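Local structure of uncharacterized protein (Bacteroides ovatus CL02T12C04, 6PTM) at residues Asn591-Pro596 with Glu680-Val685; Ala614-Lys619 with Asn675-Glu680. The protein is probably an exo-acting carrageenase of glycoside hydrolase family 42, which would hydrolyse carrageenan chains from their ends. One frame throughout, in Å; residues are numbered along the deposited sequence.

From the N terminus, helix 579-590 leads into the loop that holds 591-596, and strand 597-600 follows. The chain then forms strand 614-617, the first partner of contact 2. It returns with helix 674-687, whose first half closes contact 2 over 55 intervening residues and whose second half closes contact 1 over 83. Contact 2 therefore lies within the loop that contact 1 closes, and the two do not cross. Their helix segments share Glu-680, and their centres are about 10 Å apart. Together they fix one helix to a central strand and to the loop before an outermost strand of the same parallel sheet.

Contact 1: residues Asn591-Pro596 with Glu680-Val685; sequences NFSGLP and EALAAV
Leu-595 of a connecting loop packs on Leu-682 and Val-685 of a helix in a small, mainly apolar contact of a flavodoxin-like alpha/beta domain. The loop leads from helix 579-590 to strand 597-600, an outermost strand of the five-stranded parallel sheet. Helix 674-687 follows the opposite outermost strand, 667-670. Leu-595 carries the loop side, while Leu-682 and Val-685, three residues apart on the helix, form the other. The packing is not deep: Leu-595 and Val-685 are buried, but Ser-593 and Leu-682 stay partly exposed. Gly-594 has a positive phi of 87° and lets the loop turn between its two touching residues. The second torsion of Leu-595 puts CD1 anti to CA (chi2 176°), and this outstretched branch does the touching. The Leu-595 and Leu-682 side chains meet at a slant, with CD1 of Leu-595 3.9 Å from CD2 of Leu-682. Leu-595 and Val-685 instead meet tip to tip. There CD1 of Leu-595 lies 4.0 Å from CG1 and 4.1 Å from CG2 of Val-685, close to both branches. Val-685 also packs on Leu-564 of strand 564-567, which ties the helix to the sheet. A bound 1,2-ethanediol, probably from the crystallisation liquor, lies near Leu-595. The other branch of Leu-682 makes a van der Waals touch with the serine: its CD1 is 4.0 Å from OG of Ser-593.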
ATOM      1  N   ASN A 591      16.975  -2.043   8.095  1.00 17.54           N
ATOM      2  CA  ASN A 591      16.479  -1.819   6.713  1.00 17.39           C
ATOM      3  C   ASN A 591      17.452  -1.040   5.808  1.00 17.99           C
ATOM      4  O   ASN A 591      17.145  -0.913   4.583  1.00 16.80           O
ATOM      5  CB  ASN A 591      15.175  -1.030   6.681  1.00 17.87           C
ATOM      6  CG  ASN A 591      14.548  -1.097   5.308  1.00 17.59           C
ATOM      7  OD1 ASN A 591      14.406  -2.189   4.770  1.00 17.74           O
ATOM      8  ND2 ASN A 591      14.222   0.050   4.738  1.00 16.74           N
ATOM      9  N   PHE A 592      18.595  -0.580   6.315  1.00 17.30           N
ATOM     10  CA  PHE A 592      19.526   0.235   5.498  1.00 17.01           C
ATOM     11  C   PHE A 592      20.866  -0.483   5.376  1.00 16.79           C
ATOM     12  O   PHE A 592      21.880   0.200   5.301  1.00 15.42           O
ATOM     13  CB  PHE A 592      19.639   1.653   6.086  1.00 17.09           C
ATOM     14  CG  PHE A 592      18.312   2.353   6.140  1.00 16.25           C
ATOM     15  CD1 PHE A 592      17.472   2.171   7.229  1.00 16.37           C
ATOM     16  CD2 PHE A 592      17.865   3.106   5.076  1.00 15.21           C
ATOM     17  CE1 PHE A 592      16.234   2.768   7.268  1.00 16.04           C
ATOM     18  CE2 PHE A 592      16.625   3.714   5.123  1.00 16.88           C
ATOM     19  CZ  PHE A 592      15.799   3.522   6.210  1.00 16.10           C
ATOM     20  N   SER A 593      20.855  -1.810   5.251  1.00 16.62           N
ATOM     21  CA  SER A 593      22.084  -2.645   5.140  1.00 14.92           C
ATOM     22  C   SER A 593      22.126  -3.387   3.798  1.00 14.33           C
ATOM     23  O   SER A 593      22.891  -4.352   3.708  1.00 16.28           O
ATOM     24  CB  SER A 593      22.186  -3.617   6.303  1.00 14.60           C
ATOM     25  OG  SER A 593      22.202  -2.929   7.535  1.00 14.98           O
ATOM     26  N   GLY A 594      21.280  -3.026   2.817  1.00 14.11           N
ATOM     27  CA  GLY A 594      21.276  -3.648   1.489  1.00 13.37           C
ATOM     28  C   GLY A 594      20.411  -4.902   1.379  1.00 14.55           C
ATOM     29  O   GLY A 594      20.400  -5.521   0.296  1.00 13.74           O
ATOM     30  N   LEU A 595      19.725  -5.292   2.447  1.00 15.05           N
ATOM     31  CA  LEU A 595      18.920  -6.539   2.524  1.00 14.90           C
ATOM     32  C   LEU A 595      17.444  -6.194   2.621  1.00 14.36           C
ATOM     33  O   LEU A 595      17.054  -5.311   3.379  1.00 15.76           O
ATOM     34  CB  LEU A 595      19.316  -7.310   3.776  1.00 15.81           C
ATOM     35  CG  LEU A 595      20.746  -7.841   3.822  1.00 17.20           C
ATOM     36  CD1 LEU A 595      20.995  -8.486   5.170  1.00 18.90           C
ATOM     37  CD2 LEU A 595      21.003  -8.801   2.662  1.00 17.80           C
ATOM     38  N   PRO A 596      16.572  -6.899   1.877  1.00 14.35           N
ATOM     39  CA  PRO A 596      15.138  -6.810   2.106  1.00 13.12           C
ATOM     40  C   PRO A 596      14.879  -7.357   3.500  1.00 13.71           C
ATOM     41  O   PRO A 596      15.310  -8.470   3.773  1.00 14.68           O
ATOM     42  CB  PRO A 596      14.518  -7.669   0.989  1.00 13.55           C
ATOM     43  CG  PRO A 596      15.627  -7.871  -0.012  1.00 12.65           C
ATOM     44  CD  PRO A 596      16.917  -7.813   0.780  1.00 13.36           C
ATOM     45  N   GLU A 680      24.211  -9.520  15.495  1.00 25.56           N
ATOM     46  CA  GLU A 680      23.973 -10.985  15.356  1.00 26.25           C
ATOM     47  C   GLU A 680      23.179 -11.259  14.057  1.00 22.74           C
ATOM     48  O   GLU A 680      23.514 -12.208  13.335  1.00 21.00           O
ATOM     49  CB  GLU A 680      23.320 -11.508  16.636  1.00 27.92           C
ATOM     50  CG  GLU A 680      24.240 -11.369  17.837  1.00 29.90           C
ATOM     51  CD  GLU A 680      25.410 -12.337  17.840  1.00 31.80           C
ATOM     52  OE1 GLU A 680      25.469 -13.199  16.964  1.00 32.73           O
ATOM     53  OE2 GLU A 680      26.263 -12.211  18.718  1.00 36.37           O
ATOM     54  N   ALA A 681      22.189 -10.433  13.723  1.00 21.79           N
ATOM     55  CA  ALA A 681      21.357 -10.646  12.499  1.00 23.63           C
ATOM     56  C   ALA A 681      22.257 -10.656  11.256  1.00 20.71           C
ATOM     57  O   ALA A 681      22.175 -11.593  10.438  1.00 20.26           O
ATOM     58  CB  ALA A 681      20.273  -9.596  12.395  1.00 21.90           C
ATOM     59  N   LEU A 682      23.122  -9.656  11.117  1.00 24.70           N
ATOM     60  CA  LEU A 682      23.988  -9.548   9.914  1.00 23.48           C
ATOM     61  C   LEU A 682      25.032 -10.684   9.926  1.00 23.95           C
ATOM     62  O   LEU A 682      25.338 -11.203   8.837  1.00 21.77           O
ATOM     63  CB  LEU A 682      24.597  -8.148   9.851  1.00 24.36           C
ATOM     64  CG  LEU A 682      23.587  -7.016   9.635  1.00 25.49           C
ATOM     65  CD1 LEU A 682      24.318  -5.687   9.476  1.00 26.50           C
ATOM     66  CD2 LEU A 682      22.722  -7.259   8.410  1.00 25.04           C
ATOM     67  N   ALA A 683      25.494 -11.147  11.090  1.00 21.36           N
ATOM     68  CA  ALA A 683      26.446 -12.285  11.148  1.00 22.40           C
ATOM     69  C   ALA A 683      25.769 -13.537  10.576  1.00 22.22           C
ATOM     70  O   ALA A 683      26.415 -14.311   9.826  1.00 21.74           O
ATOM     71  CB  ALA A 683      26.916 -12.492  12.574  1.00 23.75           C
ATOM     72  N   ALA A 684      24.492 -13.753  10.923  1.00 22.73           N
ATOM     73  CA  ALA A 684      23.715 -14.933  10.488  1.00 21.43           C
ATOM     74  C   ALA A 684      23.602 -14.861   8.970  1.00 22.13           C
ATOM     75  O   ALA A 684      23.611 -15.908   8.293  1.00 21.82           O
ATOM     76  CB  ALA A 684      22.355 -14.983  11.163  1.00 22.00           C
ATOM     77  N   VAL A 685      23.494 -13.657   8.419  1.00 22.03           N
ATOM     78  CA  VAL A 685      23.349 -13.573   6.946  1.00 20.32           C
ATOM     79  C   VAL A 685      24.727 -13.836   6.311  1.00 21.59           C
ATOM     80  O   VAL A 685      24.790 -14.585   5.309  1.00 17.99           O
ATOM     81  CB  VAL A 685      22.717 -12.240   6.532  1.00 20.70           C
ATOM     82  CG1 VAL A 685      22.670 -12.123   5.012  1.00 20.66           C
ATOM     83  CG2 VAL A 685      21.335 -12.070   7.142  1.00 20.62           C
TER

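Contact 2: residues Ala614-Lys619 with Asn675-Glu680; sequences AIVVYK and NEMKNE
The ring of Tyr-618 lies between its neighbour Lys-619, whose CG is over the centre of one face, and Met-677, which comes at a slant from the other side of the ring plane. SD of Met-677 is 5.0 Å from the centroid of the Tyr-618 ring and 56° off the ring normal, a Met-aromatic contact. SD of Met-677 sits near the base of the ring, 3.8 Å from CB of Tyr-618 and 4.0 Å from its CD1. Met-677 reaches this place with an extended chain: CG is anti to the backbone N (chi1 175°). The chain then bends at its last torsion (chi3 -77°), which turns the methyl to the strand backbone. CE of Met-677 comes 3.4 Å from O of Val-617. CB of Val-617 points away from the helix, its side chain packs on Phe-567 and Ile-643, and its backbone carbonyl meets the methionine. Val-616 is on the helix side, and its CB lies 4.1 Å from SD of Met-677. All four touching residues are buried, and on the helix side Met-677 makes every one of these contacts. The hydroxyl of Tyr-618 is hydrogen-bonded to Arg-585 of helix 579-590. Ile-586 of that helix packs on both Tyr-618 and Met-677. The helix 674-687 thus lies beside helix 579-590 and against strand 614-617, the central strand of a parallel sheet ordered 2-1-3-4-5. A helix packed on a parallel sheet with this strand order is typical of a flavodoxin-like fold, consistent with the domain that follows the barrel in GH42 enzymes.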
ATOM      1  N   ALA A 614      17.601 -15.965   9.597  1.00 18.26           N
ATOM      2  CA  ALA A 614      17.308 -15.753  11.022  1.00 18.77           C
ATOM      3  C   ALA A 614      15.961 -15.075  11.223  1.00 18.56           C
ATOM      4  O   ALA A 614      15.571 -14.281  10.352  1.00 17.59           O
ATOM      5  CB  ALA A 614      18.415 -14.938  11.661  1.00 19.57           C
ATOM      6  N   ILE A 615      15.339 -15.390  12.364  1.00 17.11           N
ATOM      7  CA  ILE A 615      14.198 -14.638  12.942  1.00 17.95           C
ATOM      8  C   ILE A 615      14.739 -13.786  14.097  1.00 17.62           C
ATOM      9  O   ILE A 615      15.477 -14.306  14.978  1.00 16.08           O
ATOM     10  CB  ILE A 615      13.088 -15.625  13.349  1.00 17.64           C
ATOM     11  CG1 ILE A 615      12.513 -16.339  12.116  1.00 17.45           C
ATOM     12  CG2 ILE A 615      12.018 -14.948  14.202  1.00 17.68           C
ATOM     13  CD1 ILE A 615      11.553 -17.492  12.453  1.00 17.44           C
ATOM     14  N   VAL A 616      14.330 -12.524  14.146  1.00 16.94           N
ATOM     15  CA  VAL A 616      14.669 -11.646  15.289  1.00 16.91           C
ATOM     16  C   VAL A 616      13.392 -11.473  16.099  1.00 16.93           C
ATOM     17  O   VAL A 616      12.334 -11.315  15.496  1.00 17.19           O
ATOM     18  CB  VAL A 616      15.331 -10.328  14.848  1.00 19.05           C
ATOM     19  CG1 VAL A 616      16.539 -10.600  13.978  1.00 20.96           C
ATOM     20  CG2 VAL A 616      14.383  -9.383  14.148  1.00 19.99           C
ATOM     21  N   VAL A 617      13.496 -11.589  17.421  1.00 17.54           N
ATOM     22  CA  VAL A 617      12.348 -11.434  18.351  1.00 18.35           C
ATOM     23  C   VAL A 617      12.697 -10.309  19.319  1.00 17.57           C
ATOM     24  O   VAL A 617      13.632 -10.466  20.140  1.00 17.84           O
ATOM     25  CB  VAL A 617      11.976 -12.738  19.079  1.00 19.01           C
ATOM     26  CG1 VAL A 617      10.741 -12.503  19.945  1.00 20.34           C
ATOM     27  CG2 VAL A 617      11.760 -13.892  18.119  1.00 20.59           C
ATOM     28  N   TYR A 618      11.999  -9.190  19.168  1.00 17.86           N
ATOM     29  CA  TYR A 618      12.311  -7.907  19.836  1.00 18.60           C
ATOM     30  C   TYR A 618      11.064  -7.401  20.531  1.00 19.23           C
ATOM     31  O   TYR A 618      10.022  -7.271  19.835  1.00 17.31           O
ATOM     32  CB  TYR A 618      12.802  -6.864  18.830  1.00 18.44           C
ATOM     33  CG  TYR A 618      13.137  -5.513  19.394  1.00 17.72           C
ATOM     34  CD1 TYR A 618      14.239  -5.315  20.210  1.00 17.89           C
ATOM     35  CD2 TYR A 618      12.357  -4.417  19.083  1.00 18.35           C
ATOM     36  CE1 TYR A 618      14.547  -4.055  20.706  1.00 18.42           C
ATOM     37  CE2 TYR A 618      12.645  -3.155  19.566  1.00 17.82           C
ATOM     38  CZ  TYR A 618      13.770  -2.970  20.344  1.00 17.87           C
ATOM     39  OH  TYR A 618      14.029  -1.717  20.785  1.00 18.66           O
ATOM     40  N   LYS A 619      11.200  -7.125  21.840  1.00 16.33           N
ATOM     41  CA  LYS A 619      10.162  -6.499  22.694  1.00 17.90           C
ATOM     42  C   LYS A 619       8.784  -7.110  22.391  1.00 17.13           C
ATOM     43  O   LYS A 619       7.791  -6.368  22.219  1.00 16.81           O
ATOM     44  CB  LYS A 619      10.214  -4.985  22.491  1.00 21.25           C
ATOM     45  CG  LYS A 619      11.432  -4.289  23.100  1.00 24.74           C
ATOM     46  CD  LYS A 619      11.133  -2.824  23.431  1.00 29.49           C
ATOM     47  CE  LYS A 619      11.770  -2.352  24.717  1.00 35.70           C
ATOM     48  NZ  LYS A 619      13.225  -2.313  24.523  1.00 39.65           N
ATOM     49  N   ASN A 675      21.694  -2.817  19.002  1.00 29.62           N
ATOM     50  CA  ASN A 675      22.994  -2.919  18.285  1.00 29.62           C
ATOM     51  C   ASN A 675      23.427  -4.376  18.265  1.00 24.63           C
ATOM     52  O   ASN A 675      23.734  -4.879  17.188  1.00 24.14           O
ATOM     53  CB  ASN A 675      24.071  -1.990  18.855  1.00 32.05           C
ATOM     54  CG  ASN A 675      23.908  -0.563  18.376  1.00 38.26           C
ATOM     55  OD1 ASN A 675      23.086  -0.271  17.502  1.00 46.39           O
ATOM     56  ND2 ASN A 675      24.686   0.340  18.940  1.00 32.83           N
ATOM     57  N   GLU A 676      23.414  -5.045  19.408  1.00 23.60           N
ATOM     58  CA  GLU A 676      23.734  -6.487  19.457  1.00 24.28           C
ATOM     59  C   GLU A 676      22.785  -7.233  18.517  1.00 22.97           C
ATOM     60  O   GLU A 676      23.234  -8.126  17.791  1.00 23.31           O
ATOM     61  CB  GLU A 676      23.580  -7.041  20.875  1.00 25.92           C
ATOM     62  CG  GLU A 676      24.544  -6.422  21.871  1.00 29.48           C
ATOM     63  CD  GLU A 676      24.391  -6.938  23.288  1.00 29.86           C
ATOM     64  OE1 GLU A 676      23.535  -7.811  23.499  1.00 26.56           O
ATOM     65  OE2 GLU A 676      25.160  -6.481  24.169  1.00 35.40           O
ATOM     66  N   MET A 677      21.492  -6.927  18.563  1.00 22.88           N
ATOM     67  CA  MET A 677      20.522  -7.716  17.750  1.00 23.12           C
ATOM     68  C   MET A 677      20.894  -7.544  16.274  1.00 19.76           C
ATOM     69  O   MET A 677      21.011  -8.552  15.563  1.00 19.64           O
ATOM     70  CB  MET A 677      19.083  -7.259  18.008  1.00 23.09           C
ATOM     71  CG  MET A 677      18.056  -7.938  17.120  1.00 24.49           C
ATOM     72  SD  MET A 677      16.391  -7.703  17.769  1.00 24.47           S
ATOM     73  CE  MET A 677      16.420  -8.893  19.118  1.00 24.41           C
ATOM     74  N   LYS A 678      21.157  -6.306  15.833  1.00 22.14           N
ATOM     75  CA  LYS A 678      21.598  -6.059  14.432  1.00 22.49           C
ATOM     76  C   LYS A 678      22.898  -6.819  14.136  1.00 23.97           C
ATOM     77  O   LYS A 678      22.975  -7.485  13.072  1.00 22.02           O
ATOM     78  CB  LYS A 678      21.756  -4.571  14.131  1.00 22.46           C
ATOM     79  CG  LYS A 678      22.420  -4.299  12.790  1.00 24.54           C
ATOM     80  CD  LYS A 678      22.504  -2.823  12.461  1.00 27.03           C
ATOM     81  CE  LYS A 678      23.326  -2.541  11.224  1.00 29.59           C
ATOM     82  NZ  LYS A 678      22.924  -1.255  10.623  1.00 37.03           N
ATOM     83  N   ASN A 679      23.910  -6.736  15.015  1.00 28.70           N
ATOM     84  CA  ASN A 679      25.224  -7.402  14.788  1.00 27.31           C
ATOM     85  C   ASN A 679      24.994  -8.901  14.615  1.00 24.62           C
ATOM     86  O   ASN A 679      25.534  -9.504  13.661  1.00 19.62           O
ATOM     87  CB  ASN A 679      26.228  -7.152  15.918  1.00 33.43           C
ATOM     88  CG  ASN A 679      26.639  -5.702  16.001  1.00 38.43           C
ATOM     89  OD1 ASN A 679      26.417  -4.938  15.063  1.00 43.28           O
ATOM     90  ND2 ASN A 679      27.196  -5.304  17.136  1.00 43.92           N
ATOM     91  N   GLU A 680      24.211  -9.520  15.495  1.00 25.56           N
ATOM     92  CA  GLU A 680      23.973 -10.985  15.356  1.00 26.25           C
ATOM     93  C   GLU A 680      23.179 -11.259  14.057  1.00 22.74           C
ATOM     94  O   GLU A 680      23.514 -12.208  13.335  1.00 21.00           O
ATOM     95  CB  GLU A 680      23.320 -11.508  16.636  1.00 27.92           C
ATOM     96  CG  GLU A 680      24.240 -11.369  17.837  1.00 29.90           C
ATOM     97  CD  GLU A 680      25.410 -12.337  17.840  1.00 31.80           C
ATOM     98  OE1 GLU A 680      25.469 -13.199  16.964  1.00 32.73           O
ATOM     99  OE2 GLU A 680      26.263 -12.211  18.718  1.00 36.37           O
TER